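Local structure of uncharacterized protein DSY3957 (Desulfitobacterium hafniense, 3HXL) at residues A395-D400 / Y421-D426; D404-S409 / Y417-A422. The protein probably serves as a tail sheath subunit of a contractile phage or phage-like tail, though its function has not been characterised directly. All blocks are in the same frame, centred on the assembly; numbering follows the deposited sequence.

Interaction 1 (A395-D400 / Y421-D426); sequences AIKNFD and YAWPVD
Lys397 reaches Trp423 through a chain that starts with CG between the backbone N and the carbonyl carbon (chi1 54°), runs extended through CE, and turns only at the last torsion, where chi4 of 62° swings NZ over the indole. Lys397 NZ sits 3.6 Å from the centroid of the five-membered ring of Trp423, a cation-pi contact whose nearest carbon is CD1. Asn398 approaches the same face farther along, its ND2 lying 3.9 Å from Trp423 CE3 with the amide plane turned 81° against the ring. Lys397 and Asn398 thus share one side of the indole, NZ above the pyrrole part near CD1 and ND2 above the rim of the benzo part near CE3. Lys397 NZ also makes a weak hydrogen bond to Ser427 O, while Lys397 CE lies 3.4 Å from Val425 O.

The backbones, too, pair briefly. Lys397 N donates to Trp423 O at 2.8 Å, nearly in line with the carbonyl, and Val425 N reaches Ala395 O at 3.3 Å from well above the carbonyl plane. Where a further direct bond might be expected, a water intervenes, accepting from Trp423 N and donating to Lys397 O. Beyond it, the Phe399 ring turns its edge to Tyr421, with CD1 3.7 Å from Tyr421 O, and rests on Met387 of helix 373-392. Ile396 packs on Val349 of helix 344-364. A single beta bridge, Ile396 with Pro424, with a water joining the neighbouring pair Lys397 and Trp423, illustrates how a connecting loop can be tied to the segment that continues strand 415-422 in the helix-and-sheet C-terminal domain of tail sheath proteins.

Interaction 2 (D404-S409 / Y417-A422); sequences DLTVQS and YIEAYA
Leu405 and Ala420 face each other as a non-hydrogen-bonded pair of an antiparallel beta hairpin, strands 405-408 and 415-422, whose apolar side is turned to helix 373-392. Leu405 holds CG anti to its backbone N (chi1 -164°), which brings CG within 3.7 Å of Ala420 CB; the Leu405 and Ile418 side chains cross at a slant, CD2 of Leu405 meeting CG2 of Ile418 at 3.9 Å. Two residues along, at the next non-hydrogen-bonded pair, Val407 and Ile418 run alongside each other in the same direction, with Val407 CG2 3.8 Å from Ile418 CG1. Leu405 continues onto Ile384 of the helix and Ile418 onto Leu379, so both strands contribute to one hydrophobic interface.

The other face is polar. Thr406 OG1 stands 3.9 Å from Glu419 CB. Gln408 bends at chi2 (92°), which sets CD; its NE2 lies 4.1 Å from Glu419 OE1, not a hydrogen bond. The carboxylate finds its partner on the next strand instead: Glu419 OE2 bonds to Tyr432 OH. Five backbone hydrogen bonds join the strands, from Tyr421 N with Asp404 O to Tyr417 N with Gln408 O. Asp404 OD1 accepts from Asp400 N, and a water is hydrogen-bonded to Asp404 OD1 (2.7 Å) and Tyr421 O (2.6 Å).

Strand 415-422 is the element common to both contacts, and Tyr421 and Ala422 belong to each. Along the chain, 395-400 and 404-409 come first, after helix 373-392, and the shared strand returns past both; the two contacts therefore nest, interaction 2 inside interaction 1, with centres about 15 Å apart. They meet directly at Asp404, whose OD1 accepts a hydrogen bond from Asp400 N and packs, without a hydrogen bond, 3.3 Å from Asn398 O. Within the three-stranded antiparallel sheet, strand 415-422 is central, flanked by 405-408 and 431-438. Helix 373-392 touches both contacts, which unites loop, hairpin and helix in one compact region of the C-terminal domain.

Interaction 1 (A395-D400 / Y421-D426)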
ATOM      1  N   ALA A 395      22.193   8.301   5.665  1.00 25.02           N
ATOM      2  CA  ALA A 395      21.280   7.326   6.272  1.00 25.81           C
ATOM      3  C   ALA A 395      21.958   6.804   7.538  1.00 26.83           C
ATOM      4  O   ALA A 395      21.303   6.520   8.543  1.00 19.84           O
ATOM      5  CB  ALA A 395      20.998   6.179   5.304  1.00 20.81           C
ATOM      6  N   ILE A 396      23.281   6.669   7.474  1.00 20.49           N
ATOM      7  CA  ILE A 396      24.065   6.225   8.621  1.00 19.82           C
ATOM      8  C   ILE A 396      25.251   7.163   8.765  1.00 25.81           C
ATOM      9  O   ILE A 396      25.517   7.978   7.883  1.00 19.89           O
ATOM     10  CB  ILE A 396      24.606   4.788   8.456  1.00 22.72           C
ATOM     11  CG1 ILE A 396      25.572   4.723   7.268  1.00 26.75           C
ATOM     12  CG2 ILE A 396      23.436   3.814   8.274  1.00 25.44           C
ATOM     13  CD1 ILE A 396      26.290   3.389   7.126  1.00 20.13           C
ATOM     14  N   LYS A 397      25.970   7.041   9.870  1.00 24.36           N
ATOM     15  CA  LYS A 397      27.119   7.894  10.107  1.00 29.22           C
ATOM     16  C   LYS A 397      28.219   7.140  10.822  1.00 26.60           C
ATOM     17  O   LYS A 397      28.000   6.052  11.351  1.00 23.99           O
ATOM     18  CB  LYS A 397      26.698   9.102  10.942  1.00 31.51           C
ATOM     19  CG  LYS A 397      25.997   8.726  12.237  1.00 39.75           C
ATOM     20  CD  LYS A 397      25.395   9.947  12.907  1.00 49.49           C
ATOM     21  CE  LYS A 397      24.689   9.576  14.199  1.00 56.77           C
ATOM     22  NZ  LYS A 397      25.632   8.987  15.184  1.00 54.04           N
ATOM     23  N   ASN A 398      29.406   7.732  10.825  1.00 29.54           N
ATOM     24  CA  ASN A 398      30.559   7.148  11.487  1.00 35.39           C
ATOM     25  C   ASN A 398      30.858   5.724  11.023  1.00 25.55           C
ATOM     26  O   ASN A 398      31.251   4.876  11.823  1.00 32.26           O
ATOM     27  CB  ASN A 398      30.353   7.156  13.005  1.00 37.03           C
ATOM     28  CG  ASN A 398      29.969   8.526  13.535  1.00 49.98           C
ATOM     29  OD1 ASN A 398      30.515   9.547  13.109  1.00 49.89           O
ATOM     30  ND2 ASN A 398      29.034   8.555  14.481  1.00 52.56           N
ATOM     31  N   PHE A 399      30.667   5.454   9.735  1.00 24.31           N
ATOM     32  CA  PHE A 399      30.957   4.126   9.216  1.00 22.12           C
ATOM     33  C   PHE A 399      32.385   4.089   8.691  1.00 27.29           C
ATOM     34  O   PHE A 399      32.737   4.844   7.786  1.00 28.11           O
ATOM     35  CB  PHE A 399      30.013   3.741   8.080  1.00 21.56           C
ATOM     36  CG  PHE A 399      30.350   2.416   7.459  1.00 23.47           C
ATOM     37  CD1 PHE A 399      30.085   1.232   8.142  1.00 24.07           C
ATOM     38  CD2 PHE A 399      30.995   2.353   6.227  1.00 24.13           C
ATOM     39  CE1 PHE A 399      30.459  -0.000   7.609  1.00 29.99           C
ATOM     40  CE2 PHE A 399      31.377   1.128   5.681  1.00 27.22           C
ATOM     41  CZ  PHE A 399      31.108  -0.053   6.376  1.00 29.55           C
ATOM     42  N   ASP A 400      33.197   3.202   9.259  1.00 25.92           N
ATOM     43  CA  ASP A 400      34.591   3.053   8.849  1.00 28.02           C
ATOM     44  C   ASP A 400      34.768   1.673   8.218  1.00 19.66           C
ATOM     45  O   ASP A 400      34.868   0.670   8.925  1.00 24.94           O
ATOM     46  CB  ASP A 400      35.515   3.181  10.063  1.00 28.18           C
ATOM     47  CG  ASP A 400      36.969   3.383   9.673  1.00 40.05           C
ATOM     48  OD1 ASP A 400      37.373   2.905   8.591  1.00 36.69           O
ATOM     49  OD2 ASP A 400      37.708   4.011  10.457  1.00 40.18           O
ATOM     50  N   TYR A 421      28.835  -2.959  11.880  1.00 23.44           N
ATOM     51  CA  TYR A 421      28.264  -1.980  12.789  1.00 21.07           C
ATOM     52  C   TYR A 421      27.714  -0.860  11.944  1.00 24.24           C
ATOM     53  O   TYR A 421      28.417  -0.296  11.109  1.00 26.11           O
ATOM     54  CB  TYR A 421      29.310  -1.425  13.752  1.00 29.86           C
ATOM     55  CG  TYR A 421      29.570  -2.327  14.926  1.00 35.48           C
ATOM     56  CD1 TYR A 421      28.526  -2.734  15.759  1.00 28.17           C
ATOM     57  CD2 TYR A 421      30.858  -2.781  15.207  1.00 38.47           C
ATOM     58  CE1 TYR A 421      28.760  -3.572  16.841  1.00 40.66           C
ATOM     59  CE2 TYR A 421      31.102  -3.620  16.286  1.00 43.56           C
ATOM     60  CZ  TYR A 421      30.048  -4.011  17.098  1.00 42.28           C
ATOM     61  OH  TYR A 421      30.287  -4.840  18.167  1.00 43.20           O
ATOM     62  N   ALA A 422      26.437  -0.560  12.149  1.00 28.78           N
ATOM     63  CA  ALA A 422      25.776   0.505  11.416  1.00 27.12           C
ATOM     64  C   ALA A 422      25.272   1.505  12.438  1.00 29.89           C
ATOM     65  O   ALA A 422      24.672   1.126  13.445  1.00 29.63           O
ATOM     66  CB  ALA A 422      24.618  -0.050  10.612  1.00 31.37           C
ATOM     67  N   TRP A 423      25.519   2.782  12.179  1.00 24.04           N
ATOM     68  CA  TRP A 423      25.091   3.830  13.090  1.00 22.71           C
ATOM     69  C   TRP A 423      24.059   4.723  12.407  1.00 22.81           C
ATOM     70  O   TRP A 423      24.416   5.614  11.638  1.00 24.10           O
ATOM     71  CB  TRP A 423      26.296   4.670  13.511  1.00 28.63           C
ATOM     72  CG  TRP A 423      26.240   5.136  14.922  1.00 36.42           C
ATOM     73  CD1 TRP A 423      25.145   5.602  15.591  1.00 48.35           C
ATOM     74  CD2 TRP A 423      27.335   5.212  15.840  1.00 44.93           C
ATOM     75  NE1 TRP A 423      25.489   5.961  16.871  1.00 51.54           N
ATOM     76  CE2 TRP A 423      26.827   5.731  17.052  1.00 48.78           C
ATOM     77  CE3 TRP A 423      28.696   4.890  15.759  1.00 52.93           C
ATOM     78  CZ2 TRP A 423      27.635   5.941  18.173  1.00 54.99           C
ATOM     79  CZ3 TRP A 423      29.502   5.097  16.876  1.00 53.78           C
ATOM     80  CH2 TRP A 423      28.965   5.617  18.068  1.00 58.70           C
ATOM     81  N   PRO A 424      22.762   4.486  12.665  1.00 22.86           N
ATOM     82  CA  PRO A 424      21.706   5.302  12.054  1.00 27.27           C
ATOM     83  C   PRO A 424      21.866   6.755  12.488  1.00 26.14           C
ATOM     84  O   PRO A 424      22.207   7.023  13.638  1.00 25.51           O
ATOM     85  CB  PRO A 424      20.425   4.685  12.609  1.00 28.61           C
ATOM     86  CG  PRO A 424      20.803   3.255  12.812  1.00 25.75           C
ATOM     87  CD  PRO A 424      22.179   3.370  13.428  1.00 27.32           C
ATOM     88  N   VAL A 425      21.619   7.686  11.575  1.00 33.85           N
ATOM     89  CA  VAL A 425      21.747   9.106  11.894  1.00 40.71           C
ATOM     90  C   VAL A 425      20.905   9.522  13.095  1.00 45.58           C
ATOM     91  O   VAL A 425      21.339  10.324  13.923  1.00 46.25           O
ATOM     92  CB  VAL A 425      21.351   9.981  10.697  1.00 41.71           C
ATOM     93  CG1 VAL A 425      22.407   9.885   9.618  1.00 39.97           C
ATOM     94  CG2 VAL A 425      20.000   9.537  10.158  1.00 50.08           C
ATOM     95  N   ASP A 426      19.698   8.978  13.189  1.00 48.32           N
ATOM     96  CA  ASP A 426      18.816   9.311  14.302  1.00 59.72           C
ATOM     97  C   ASP A 426      18.987   8.301  15.430  1.00 61.14           C
ATOM     98  O   ASP A 426      18.027   7.670  15.871  1.00 68.14           O
ATOM     99  CB  ASP A 426      17.357   9.354  13.827  1.00 62.60           C
ATOM    100  CG  ASP A 426      16.897   8.043  13.217  1.00 63.10           C
ATOM    101  OD1 ASP A 426      17.611   7.499  12.344  1.00 66.97           O
ATOM    102  OD2 ASP A 426      15.812   7.562  13.605  1.00 67.32           O
TER
HETATM  103  O   HOH W   1      27.618   3.453  10.459  1.00 26.64           O

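Interaction 2 (D404-S409 / Y417-A422)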
ATOM      1  N   ASP A 404      34.534  -1.563  10.498  1.00 31.11           N
ATOM      2  CA  ASP A 404      33.127  -1.775  10.821  1.00 29.48           C
ATOM      3  C   ASP A 404      32.416  -2.922  10.109  1.00 28.99           C
ATOM      4  O   ASP A 404      31.200  -3.068  10.239  1.00 27.78           O
ATOM      5  CB  ASP A 404      32.363  -0.467  10.608  1.00 21.32           C
ATOM      6  CG  ASP A 404      32.747   0.593  11.624  1.00 30.06           C
ATOM      7  OD1 ASP A 404      32.292   1.748  11.499  1.00 32.91           O
ATOM      8  OD2 ASP A 404      33.506   0.265  12.559  1.00 39.64           O
ATOM      9  N   LEU A 405      33.159  -3.741   9.371  1.00 29.61           N
ATOM     10  CA  LEU A 405      32.548  -4.863   8.665  1.00 27.79           C
ATOM     11  C   LEU A 405      33.571  -5.946   8.335  1.00 38.89           C
ATOM     12  O   LEU A 405      34.621  -5.667   7.754  1.00 29.60           O
ATOM     13  CB  LEU A 405      31.874  -4.366   7.386  1.00 24.01           C
ATOM     14  CG  LEU A 405      30.869  -5.286   6.689  1.00 24.08           C
ATOM     15  CD1 LEU A 405      29.918  -4.440   5.861  1.00 30.72           C
ATOM     16  CD2 LEU A 405      31.589  -6.308   5.814  1.00 24.96           C
ATOM     17  N   THR A 406      33.255  -7.180   8.715  1.00 35.19           N
ATOM     18  CA  THR A 406      34.137  -8.316   8.474  1.00 36.51           C
ATOM     19  C   THR A 406      33.347  -9.514   7.955  1.00 40.77           C
ATOM     20  O   THR A 406      32.121  -9.558   8.076  1.00 35.17           O
ATOM     21  CB  THR A 406      34.868  -8.729   9.766  1.00 42.12           C
ATOM     22  OG1 THR A 406      33.906  -9.081  10.771  1.00 42.67           O
ATOM     23  CG2 THR A 406      35.730  -7.583  10.281  1.00 41.47           C
ATOM     24  N   VAL A 407      34.058 -10.481   7.381  1.00 36.38           N
ATOM     25  CA  VAL A 407      33.440 -11.686   6.834  1.00 39.35           C
ATOM     26  C   VAL A 407      34.272 -12.924   7.157  1.00 46.20           C
ATOM     27  O   VAL A 407      35.409 -13.045   6.705  1.00 48.36           O
ATOM     28  CB  VAL A 407      33.293 -11.590   5.298  1.00 39.28           C
ATOM     29  CG1 VAL A 407      32.737 -12.893   4.743  1.00 32.24           C
ATOM     30  CG2 VAL A 407      32.378 -10.428   4.934  1.00 38.69           C
ATOM     31  N   GLN A 408      33.701 -13.836   7.943  1.00 45.69           N
ATOM     32  CA  GLN A 408      34.382 -15.071   8.324  1.00 45.77           C
ATOM     33  C   GLN A 408      33.632 -16.299   7.814  1.00 47.00           C
ATOM     34  O   GLN A 408      32.458 -16.215   7.446  1.00 42.23           O
ATOM     35  CB  GLN A 408      34.516 -15.178   9.850  1.00 45.49           C
ATOM     36  CG  GLN A 408      35.570 -14.272  10.480  1.00 50.20           C
ATOM     37  CD  GLN A 408      35.019 -12.930  10.922  1.00 54.50           C
ATOM     38  OE1 GLN A 408      35.760 -12.079  11.420  1.00 60.65           O
ATOM     39  NE2 GLN A 408      33.711 -12.732  10.746  1.00 62.19           N
ATOM     40  N   SER A 409      34.317 -17.440   7.799  1.00 46.03           N
ATOM     41  CA  SER A 409      33.718 -18.691   7.350  1.00 50.08           C
ATOM     42  C   SER A 409      32.831 -19.276   8.444  1.00 44.81           C
ATOM     43  O   SER A 409      33.187 -19.242   9.622  1.00 42.89           O
ATOM     44  CB  SER A 409      34.808 -19.700   6.985  1.00 56.37           C
ATOM     45  OG  SER A 409      34.250 -20.977   6.716  1.00 65.24           O
ATOM     46  N   TYR A 417      29.623 -15.874   7.303  1.00 24.98           N
ATOM     47  CA  TYR A 417      29.107 -14.975   8.319  1.00 24.19           C
ATOM     48  C   TYR A 417      29.669 -13.570   8.144  1.00 26.84           C
ATOM     49  O   TYR A 417      30.876 -13.384   7.980  1.00 28.58           O
ATOM     50  CB  TYR A 417      29.445 -15.512   9.712  1.00 29.77           C
ATOM     51  CG  TYR A 417      28.601 -16.700  10.123  1.00 45.68           C
ATOM     52  CD1 TYR A 417      27.315 -16.520  10.639  1.00 46.46           C
ATOM     53  CD2 TYR A 417      29.072 -18.007   9.969  1.00 49.89           C
ATOM     54  CE1 TYR A 417      26.516 -17.609  10.991  1.00 49.43           C
ATOM     55  CE2 TYR A 417      28.278 -19.106  10.318  1.00 51.55           C
ATOM     56  CZ  TYR A 417      27.002 -18.897  10.828  1.00 52.31           C
ATOM     57  OH  TYR A 417      26.209 -19.970  11.168  1.00 55.30           O
ATOM     58  N   ILE A 418      28.781 -12.584   8.173  1.00 22.33           N
ATOM     59  CA  ILE A 418      29.182 -11.193   8.026  1.00 28.15           C
ATOM     60  C   ILE A 418      28.763 -10.409   9.259  1.00 26.04           C
ATOM     61  O   ILE A 418      27.609 -10.467   9.674  1.00 27.09           O
ATOM     62  CB  ILE A 418      28.519 -10.555   6.804  1.00 26.82           C
ATOM     63  CG1 ILE A 418      28.773 -11.420   5.570  1.00 33.06           C
ATOM     64  CG2 ILE A 418      29.060  -9.145   6.598  1.00 34.10           C
ATOM     65  CD1 ILE A 418      28.046 -10.941   4.343  1.00 35.08           C
ATOM     66  N   GLU A 419      29.708  -9.685   9.846  1.00 27.38           N
ATOM     67  CA  GLU A 419      29.428  -8.874  11.026  1.00 27.15           C
ATOM     68  C   GLU A 419      29.748  -7.418  10.708  1.00 29.30           C
ATOM     69  O   GLU A 419      30.798  -7.115  10.145  1.00 22.53           O
ATOM     70  CB  GLU A 419      30.277  -9.339  12.213  1.00 31.17           C
ATOM     71  CG  GLU A 419      29.885 -10.698  12.785  1.00 37.37           C
ATOM     72  CD  GLU A 419      30.634 -11.028  14.067  1.00 37.46           C
ATOM     73  OE1 GLU A 419      31.874 -11.161  14.019  1.00 46.68           O
ATOM     74  OE2 GLU A 419      29.982 -11.148  15.124  1.00 38.97           O
ATOM     75  N   ALA A 420      28.840  -6.516  11.068  1.00 23.25           N
ATOM     76  CA  ALA A 420      29.058  -5.102  10.803  1.00 20.98           C
ATOM     77  C   ALA A 420      28.414  -4.216  11.857  1.00 22.11           C
ATOM     78  O   ALA A 420      27.566  -4.659  12.633  1.00 20.83           O
ATOM     79  CB  ALA A 420      28.502  -4.746   9.433  1.00 19.14           C
ATOM     80  N   TYR A 421      28.835  -2.959  11.880  1.00 23.44           N
ATOM     81  CA  TYR A 421      28.264  -1.980  12.789  1.00 21.07           C
ATOM     82  C   TYR A 421      27.714  -0.860  11.944  1.00 24.24           C
ATOM     83  O   TYR A 421      28.417  -0.296  11.109  1.00 26.11           O
ATOM     84  CB  TYR A 421      29.310  -1.425  13.752  1.00 29.86           C
ATOM     85  CG  TYR A 421      29.570  -2.327  14.926  1.00 35.48           C
ATOM     86  CD1 TYR A 421      28.526  -2.734  15.759  1.00 28.17           C
ATOM     87  CD2 TYR A 421      30.858  -2.781  15.207  1.00 38.47           C
ATOM     88  CE1 TYR A 421      28.760  -3.572  16.841  1.00 40.66           C
ATOM     89  CE2 TYR A 421      31.102  -3.620  16.286  1.00 43.56           C
ATOM     90  CZ  TYR A 421      30.048  -4.011  17.098  1.00 42.28           C
ATOM     91  OH  TYR A 421      30.287  -4.840  18.167  1.00 43.20           O
ATOM     92  N   ALA A 422      26.437  -0.560  12.149  1.00 28.78           N
ATOM     93  CA  ALA A 422      25.776   0.505  11.416  1.00 27.12           C
ATOM     94  C   ALA A 422      25.272   1.505  12.438  1.00 29.89           C
ATOM     95  O   ALA A 422      24.672   1.126  13.445  1.00 29.63           O
ATOM     96  CB  ALA A 422      24.618  -0.050  10.612  1.00 31.37           C
TER
HETATM   97  O   HOH W   2      29.636   1.879  11.927  1.00 30.25           O